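Nidogen (Mus musculus, PDB 1NPE) is a basement membrane glycoprotein, also called entactin, whose YWTD propeller domain probably binds the laminin gamma chain. Local coordinates at residues 209-221 with 224-236. Numbering follows the deposited sequence.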
ATOM      1  N   GLN A 209       1.653  17.742   0.067  1.00 25.12           N
ATOM      2  CA  GLN A 209       3.020  17.233  -0.044  1.00 24.93           C
ATOM      3  C   GLN A 209       3.175  15.764  -0.456  1.00 22.36           C
ATOM      4  O   GLN A 209       3.708  15.475  -1.524  1.00 22.84           O
ATOM      5  CB  GLN A 209       3.778  17.518   1.253  1.00 28.34           C
ATOM      6  CG  GLN A 209       3.721  18.982   1.676  1.00 32.05           C
ATOM      7  CD  GLN A 209       5.076  19.666   1.613  1.00 36.20           C
ATOM      8  OE1 GLN A 209       5.560  20.019   0.536  1.00 38.28           O
ATOM      9  NE2 GLN A 209       5.694  19.859   2.772  1.00 36.54           N
ATOM     10  N   TYR A 210       2.754  14.837   0.397  1.00 20.43           N
ATOM     11  CA  TYR A 210       2.845  13.418   0.071  1.00 18.65           C
ATOM     12  C   TYR A 210       1.796  12.637   0.831  1.00 16.39           C
ATOM     13  O   TYR A 210       2.103  11.886   1.760  1.00 16.63           O
ATOM     14  CB  TYR A 210       4.242  12.839   0.353  1.00 19.07           C
ATOM     15  CG  TYR A 210       4.541  11.645  -0.535  1.00 18.88           C
ATOM     16  CD1 TYR A 210       5.299  11.792  -1.698  1.00 17.48           C
ATOM     17  CD2 TYR A 210       3.990  10.391  -0.266  1.00 17.75           C
ATOM     18  CE1 TYR A 210       5.492  10.725  -2.575  1.00 19.37           C
ATOM     19  CE2 TYR A 210       4.177   9.318  -1.136  1.00 18.74           C
ATOM     20  CZ  TYR A 210       4.923   9.495  -2.287  1.00 17.92           C
ATOM     21  OH  TYR A 210       5.072   8.459  -3.165  1.00 18.93           O
ATOM     22  N   PRO A 211       0.531  12.789   0.423  1.00 15.35           N
ATOM     23  CA  PRO A 211      -0.616  12.121   1.035  1.00 14.00           C
ATOM     24  C   PRO A 211      -0.569  10.618   0.833  1.00 13.86           C
ATOM     25  O   PRO A 211      -0.210  10.149  -0.247  1.00 13.37           O
ATOM     26  CB  PRO A 211      -1.806  12.683   0.252  1.00 13.59           C
ATOM     27  CG  PRO A 211      -1.296  13.875  -0.437  1.00 15.00           C
ATOM     28  CD  PRO A 211       0.117  13.554  -0.762  1.00 16.29           C
ATOM     29  N   PHE A 212      -0.947   9.875   1.867  1.00 13.07           N
ATOM     30  CA  PHE A 212      -1.003   8.426   1.775  1.00 13.08           C
ATOM     31  C   PHE A 212      -2.438   7.910   1.893  1.00 13.60           C
ATOM     32  O   PHE A 212      -2.861   7.059   1.112  1.00 13.35           O
ATOM     33  CB  PHE A 212      -0.151   7.743   2.843  1.00 13.31           C
ATOM     34  CG  PHE A 212      -0.275   6.252   2.815  1.00 15.61           C
ATOM     35  CD1 PHE A 212       0.450   5.504   1.890  1.00 13.55           C
ATOM     36  CD2 PHE A 212      -1.193   5.596   3.640  1.00 14.78           C
ATOM     37  CE1 PHE A 212       0.259   4.132   1.778  1.00 14.11           C
ATOM     38  CE2 PHE A 212      -1.388   4.228   3.534  1.00 15.25           C
ATOM     39  CZ  PHE A 212      -0.662   3.492   2.598  1.00 14.00           C
ATOM     40  N   ALA A 213      -3.150   8.356   2.925  1.00 12.67           N
ATOM     41  CA  ALA A 213      -4.522   7.922   3.137  1.00 12.68           C
ATOM     42  C   ALA A 213      -5.398   9.103   3.498  1.00 13.73           C
ATOM     43  O   ALA A 213      -4.907  10.151   3.924  1.00 13.12           O
ATOM     44  CB  ALA A 213      -4.589   6.869   4.227  1.00 12.41           C
ATOM     45  N   VAL A 214      -6.704   8.919   3.356  1.00 12.98           N
ATOM     46  CA  VAL A 214      -7.633   9.985   3.656  1.00 13.58           C
ATOM     47  C   VAL A 214      -8.965   9.418   4.101  1.00 15.85           C
ATOM     48  O   VAL A 214      -9.323   8.284   3.763  1.00 18.26           O
ATOM     49  CB  VAL A 214      -7.860  10.880   2.422  1.00 11.93           C
ATOM     50  CG1 VAL A 214      -8.618  10.109   1.333  1.00  9.99           C
ATOM     51  CG2 VAL A 214      -8.586  12.154   2.806  1.00  9.99           C
ATOM     52  N   THR A 215      -9.667  10.206   4.902  1.00 16.11           N
ATOM     53  CA  THR A 215     -10.985   9.854   5.396  1.00 19.21           C
ATOM     54  C   THR A 215     -11.728  11.179   5.522  1.00 21.19           C
ATOM     55  O   THR A 215     -11.115  12.252   5.488  1.00 21.05           O
ATOM     56  CB  THR A 215     -10.930   9.110   6.762  1.00 19.03           C
ATOM     57  OG1 THR A 215     -12.240   8.633   7.095  1.00 19.81           O
ATOM     58  CG2 THR A 215     -10.439  10.029   7.877  1.00 18.35           C
ATOM     59  N   SER A 216     -13.046  11.116   5.625  1.00 23.97           N
ATOM     60  CA  SER A 216     -13.815  12.342   5.729  1.00 27.04           C
ATOM     61  C   SER A 216     -14.825  12.363   6.860  1.00 29.21           C
ATOM     62  O   SER A 216     -15.261  11.322   7.356  1.00 27.92           O
ATOM     63  CB  SER A 216     -14.511  12.655   4.396  1.00 26.74           C
ATOM     64  OG  SER A 216     -15.420  11.632   4.014  1.00 29.42           O
ATOM     65  N   TYR A 217     -15.141  13.581   7.288  1.00 32.23           N
ATOM     66  CA  TYR A 217     -16.119  13.834   8.332  1.00 35.32           C
ATOM     67  C   TYR A 217     -16.811  15.138   7.945  1.00 37.26           C
ATOM     68  O   TYR A 217     -16.349  16.230   8.296  1.00 36.93           O
ATOM     69  CB  TYR A 217     -15.455  13.965   9.710  1.00 36.53           C
ATOM     70  CG  TYR A 217     -16.458  13.947  10.843  1.00 38.59           C
ATOM     71  CD1 TYR A 217     -17.408  12.929  10.933  1.00 38.88           C
ATOM     72  CD2 TYR A 217     -16.507  14.979  11.781  1.00 40.17           C
ATOM     73  CE1 TYR A 217     -18.386  12.938  11.918  1.00 39.36           C
ATOM     74  CE2 TYR A 217     -17.491  14.997  12.781  1.00 40.56           C
ATOM     75  CZ  TYR A 217     -18.428  13.971  12.836  1.00 39.47           C
ATOM     76  OH  TYR A 217     -19.428  13.985  13.788  1.00 41.26           O
ATOM     77  N   GLY A 218     -17.878  15.006   7.159  1.00 38.87           N
ATOM     78  CA  GLY A 218     -18.637  16.157   6.703  1.00 40.81           C
ATOM     79  C   GLY A 218     -17.929  16.946   5.616  1.00 42.13           C
ATOM     80  O   GLY A 218     -17.638  16.423   4.532  1.00 43.40           O
ATOM     81  N   LYS A 219     -17.654  18.212   5.916  1.00 41.94           N
ATOM     82  CA  LYS A 219     -16.972  19.120   4.992  1.00 41.35           C
ATOM     83  C   LYS A 219     -15.440  19.027   5.097  1.00 39.60           C
ATOM     84  O   LYS A 219     -14.720  19.528   4.231  1.00 39.73           O
ATOM     85  CB  LYS A 219     -17.424  20.564   5.262  1.00 42.11           C
ATOM     86  CG  LYS A 219     -17.431  20.942   6.748  1.00 43.31           C
ATOM     87  CD  LYS A 219     -17.651  22.435   6.971  1.00 45.33           C
ATOM     88  CE  LYS A 219     -18.985  22.919   6.410  1.00 45.25           C
ATOM     89  NZ  LYS A 219     -19.117  24.409   6.519  1.00 45.59           N
ATOM     90  N   ASN A 220     -14.955  18.384   6.158  1.00 36.89           N
ATOM     91  CA  ASN A 220     -13.518  18.236   6.395  1.00 34.28           C
ATOM     92  C   ASN A 220     -12.875  16.931   5.919  1.00 30.80           C
ATOM     93  O   ASN A 220     -13.461  15.852   6.018  1.00 29.35           O
ATOM     94  CB  ASN A 220     -13.210  18.410   7.888  1.00 35.85           C
ATOM     95  CG  ASN A 220     -12.999  19.859   8.289  1.00 36.76           C
ATOM     96  OD1 ASN A 220     -13.317  20.781   7.542  1.00 39.76           O
ATOM     97  ND2 ASN A 220     -12.447  20.062   9.481  1.00 38.04           N
ATOM     98  N   LEU A 221     -11.655  17.048   5.408  1.00 26.88           N
ATOM     99  CA  LEU A 221     -10.888  15.888   4.969  1.00 24.34           C
ATOM    100  C   LEU A 221      -9.715  15.733   5.919  1.00 22.37           C
ATOM    101  O   LEU A 221      -9.129  16.719   6.353  1.00 20.20           O
ATOM    102  CB  LEU A 221     -10.337  16.074   3.548  1.00 23.28           C
ATOM    103  CG  LEU A 221     -11.288  16.023   2.356  1.00 23.74           C
ATOM    104  CD1 LEU A 221     -10.464  16.113   1.076  1.00 23.53           C
ATOM    105  CD2 LEU A 221     -12.114  14.744   2.376  1.00 21.44           C
ATOM    106  N   THR A 224      -3.181  11.540   5.892  1.00 14.34           N
ATOM    107  CA  THR A 224      -1.871  11.269   6.470  1.00 13.45           C
ATOM    108  C   THR A 224      -0.835  11.632   5.421  1.00 14.58           C
ATOM    109  O   THR A 224      -1.011  11.330   4.235  1.00 15.43           O
ATOM    110  CB  THR A 224      -1.716   9.793   6.866  1.00 14.56           C
ATOM    111  OG1 THR A 224      -1.903   8.960   5.714  1.00 13.24           O
ATOM    112  CG2 THR A 224      -2.734   9.428   7.952  1.00 10.75           C
ATOM    113  N   ASP A 225       0.242  12.277   5.857  1.00 14.80           N
ATOM    114  CA  ASP A 225       1.287  12.719   4.947  1.00 16.51           C
ATOM    115  C   ASP A 225       2.650  12.160   5.332  1.00 18.11           C
ATOM    116  O   ASP A 225       3.067  12.239   6.487  1.00 17.23           O
ATOM    117  CB  ASP A 225       1.310  14.252   4.910  1.00 16.17           C
ATOM    118  CG  ASP A 225       2.181  14.808   3.793  1.00 17.86           C
ATOM    119  OD1 ASP A 225       3.411  14.786   3.931  1.00 20.69           O
ATOM    120  OD2 ASP A 225       1.636  15.300   2.785  1.00 15.05           O
ATOM    121  N   TRP A 226       3.331  11.590   4.343  1.00 19.64           N
ATOM    122  CA  TRP A 226       4.656  10.989   4.514  1.00 21.34           C
ATOM    123  C   TRP A 226       5.808  12.005   4.582  1.00 22.41           C
ATOM    124  O   TRP A 226       6.863  11.732   5.160  1.00 22.71           O
ATOM    125  CB  TRP A 226       4.924  10.019   3.362  1.00 21.07           C
ATOM    126  CG  TRP A 226       4.250   8.685   3.493  1.00 21.91           C
ATOM    127  CD1 TRP A 226       3.380   8.285   4.472  1.00 19.89           C
ATOM    128  CD2 TRP A 226       4.429   7.559   2.631  1.00 19.88           C
ATOM    129  NE1 TRP A 226       3.010   6.980   4.269  1.00 19.28           N
ATOM    130  CE2 TRP A 226       3.640   6.510   3.147  1.00 19.72           C
ATOM    131  CE3 TRP A 226       5.179   7.335   1.468  1.00 20.87           C
ATOM    132  CZ2 TRP A 226       3.581   5.255   2.542  1.00 19.11           C
ATOM    133  CZ3 TRP A 226       5.117   6.090   0.867  1.00 19.98           C
ATOM    134  CH2 TRP A 226       4.321   5.064   1.406  1.00 19.31           C
ATOM    135  N   LYS A 227       5.622  13.146   3.930  1.00 22.68           N
ATOM    136  CA  LYS A 227       6.632  14.196   3.909  1.00 25.17           C
ATOM    137  C   LYS A 227       6.657  14.958   5.233  1.00 26.35           C
ATOM    138  O   LYS A 227       7.713  15.109   5.850  1.00 27.69           O
ATOM    139  CB  LYS A 227       6.345  15.148   2.740  1.00 27.36           C
ATOM    140  CG  LYS A 227       7.087  16.478   2.757  1.00 32.88           C
ATOM    141  CD  LYS A 227       8.550  16.345   2.378  1.00 38.29           C
ATOM    142  CE  LYS A 227       9.214  17.722   2.340  1.00 41.30           C
ATOM    143  NZ  LYS A 227      10.687  17.646   2.127  1.00 44.21           N
ATOM    144  N   THR A 228       5.481  15.379   5.694  1.00 25.86           N
ATOM    145  CA  THR A 228       5.354  16.154   6.926  1.00 25.24           C
ATOM    146  C   THR A 228       5.185  15.332   8.201  1.00 25.50           C
ATOM    147  O   THR A 228       5.259  15.877   9.302  1.00 27.19           O
ATOM    148  CB  THR A 228       4.162  17.127   6.841  1.00 24.78           C
ATOM    149  OG1 THR A 228       2.940  16.381   6.802  1.00 23.80           O
ATOM    150  CG2 THR A 228       4.260  18.002   5.595  1.00 26.20           C
ATOM    151  N   ASN A 229       4.957  14.029   8.055  1.00 25.25           N
ATOM    152  CA  ASN A 229       4.748  13.148   9.201  1.00 24.86           C
ATOM    153  C   ASN A 229       3.639  13.679  10.099  1.00 22.70           C
ATOM    154  O   ASN A 229       3.816  13.814  11.305  1.00 23.60           O
ATOM    155  CB  ASN A 229       6.039  12.969  10.002  1.00 28.17           C
ATOM    156  CG  ASN A 229       6.969  11.952   9.379  1.00 33.24           C
ATOM    157  OD1 ASN A 229       6.580  10.809   9.134  1.00 36.38           O
ATOM    158  ND2 ASN A 229       8.203  12.361   9.113  1.00 35.01           N
ATOM    159  N   SER A 230       2.498  13.998   9.503  1.00 20.62           N
ATOM    160  CA  SER A 230       1.385  14.516  10.277  1.00 18.65           C
ATOM    161  C   SER A 230       0.026  14.209   9.669  1.00 17.76           C
ATOM    162  O   SER A 230      -0.077  13.775   8.519  1.00 16.96           O
ATOM    163  CB  SER A 230       1.524  16.028  10.441  1.00 17.57           C
ATOM    164  OG  SER A 230       1.185  16.704   9.241  1.00 19.15           O
ATOM    165  N   VAL A 231      -1.008  14.387  10.482  1.00 17.28           N
ATOM    166  CA  VAL A 231      -2.381  14.200  10.042  1.00 19.74           C
ATOM    167  C   VAL A 231      -2.861  15.619   9.734  1.00 20.22           C
ATOM    168  O   VAL A 231      -2.822  16.498  10.596  1.00 21.07           O
ATOM    169  CB  VAL A 231      -3.267  13.575  11.138  1.00 19.71           C
ATOM    170  CG1 VAL A 231      -4.713  13.516  10.667  1.00 17.70           C
ATOM    171  CG2 VAL A 231      -2.759  12.179  11.499  1.00 18.00           C
ATOM    172  N   ILE A 232      -3.291  15.843   8.500  1.00 18.85           N
ATOM    173  CA  ILE A 232      -3.729  17.164   8.089  1.00 19.29           C
ATOM    174  C   ILE A 232      -5.227  17.235   7.830  1.00 20.34           C
ATOM    175  O   ILE A 232      -5.781  16.395   7.126  1.00 21.97           O
ATOM    176  CB  ILE A 232      -2.953  17.630   6.827  1.00 17.22           C
ATOM    177  CG1 ILE A 232      -1.443  17.573   7.081  1.00 15.88           C
ATOM    178  CG2 ILE A 232      -3.366  19.040   6.442  1.00 19.61           C
ATOM    179  CD1 ILE A 232      -0.593  17.916   5.880  1.00 14.20           C
ATOM    180  N   ALA A 233      -5.876  18.231   8.428  1.00 22.66           N
ATOM    181  CA  ALA A 233      -7.310  18.455   8.260  1.00 25.22           C
ATOM    182  C   ALA A 233      -7.522  19.578   7.243  1.00 26.94           C
ATOM    183  O   ALA A 233      -6.997  20.682   7.404  1.00 26.93           O
ATOM    184  CB  ALA A 233      -7.947  18.823   9.597  1.00 22.59           C
ATOM    185  N   MET A 234      -8.284  19.292   6.193  1.00 30.96           N
ATOM    186  CA  MET A 234      -8.552  20.277   5.148  1.00 35.70           C
ATOM    187  C   MET A 234     -10.049  20.445   4.915  1.00 36.95           C
ATOM    188  O   MET A 234     -10.807  19.478   4.982  1.00 37.50           O
ATOM    189  CB  MET A 234      -7.875  19.857   3.833  1.00 38.88           C
ATOM    190  CG  MET A 234      -6.346  19.811   3.871  1.00 43.28           C
ATOM    191  SD  MET A 234      -5.536  21.437   3.797  1.00 52.47           S
ATOM    192  CE  MET A 234      -3.921  21.000   3.025  1.00 51.47           C
ATOM    193  N   ASP A 235     -10.469  21.682   4.664  1.00 39.56           N
ATOM    194  CA  ASP A 235     -11.876  21.991   4.398  1.00 41.04           C
ATOM    195  C   ASP A 235     -12.063  22.033   2.880  1.00 41.48           C
ATOM    196  O   ASP A 235     -11.348  22.751   2.177  1.00 41.18           O
ATOM    197  CB  ASP A 235     -12.250  23.342   5.018  1.00 42.58           C
ATOM    198  CG  ASP A 235     -13.750  23.637   4.961  1.00 44.68           C
ATOM    199  OD1 ASP A 235     -14.464  23.124   4.068  1.00 44.97           O
ATOM    200  OD2 ASP A 235     -14.215  24.415   5.822  1.00 46.06           O
ATOM    201  N   LEU A 236     -13.034  21.264   2.393  1.00 42.27           N
ATOM    202  CA  LEU A 236     -13.331  21.165   0.965  1.00 42.90           C
ATOM    203  C   LEU A 236     -13.582  22.500   0.265  1.00 43.36           C
ATOM    204  O   LEU A 236     -12.767  22.944  -0.551  1.00 42.29           O
ATOM    205  CB  LEU A 236     -14.544  20.253   0.732  1.00 43.11           C
ATOM    206  CG  LEU A 236     -14.479  18.746   1.008  1.00 42.42           C
ATOM    207  CD1 LEU A 236     -15.770  18.124   0.511  1.00 42.84           C
ATOM    208  CD2 LEU A 236     -13.316  18.122   0.279  1.00 42.87           C
TER
HETATM  209  O   HOH W   1       0.652  17.897   2.511  1.00 31.96           O
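The rings of Tyr210 and Phe212 both lie on the same side of the Trp226 indole, nearly parallel to it but offset past its two opposite long edges. The Tyr210 ring and the six-membered ring of Trp226 are 5° from parallel with little overlap, and Tyr210 CE2 is 3.4 Å from Trp226 CE3. On the pyrrole side, Phe212 CB sits over the indole face, 4.0 Å from the centroid of the five-membered ring, a CH-pi contact. Phe212 CG is anti to the backbone N (chi1 176°), which brings CD1 to 3.2 Å from Trp226 CZ2. An alanine in place of Trp226 would probably leave Tyr210 and Phe212 without the indole they rest on and both rings freer to turn. Tyr210 OH is hydrogen-bonded to a polar side chain of another protein's chain, and Trp226 packs on that chain's backbone.

Next to Trp226 in sequence, Asp225 ties the two segments together. Its OD2 accepts from Tyr210 N at 2.7 Å, on the syn side but 35° out of the carboxylate plane. A water links the same OD2 to Gln209 N. Its OD1 takes Thr228 N at 2.8 Å, an Asx motif, so both carboxylate oxygens are bonded to backbone. At the far end, Leu221 and Met234 form an antiparallel hydrogen-bonded pair, and Leu221 CD1 meets Leu236 CD2 at 3.6 Å. Strands 211-217, 220-225 and 230-235, completed by 240-245, with Tyr-Tyr-Thr-Asp ending strand 220-225 as this blade's version of the motif, are characteristic of a four-stranded YWTD beta-propeller blade.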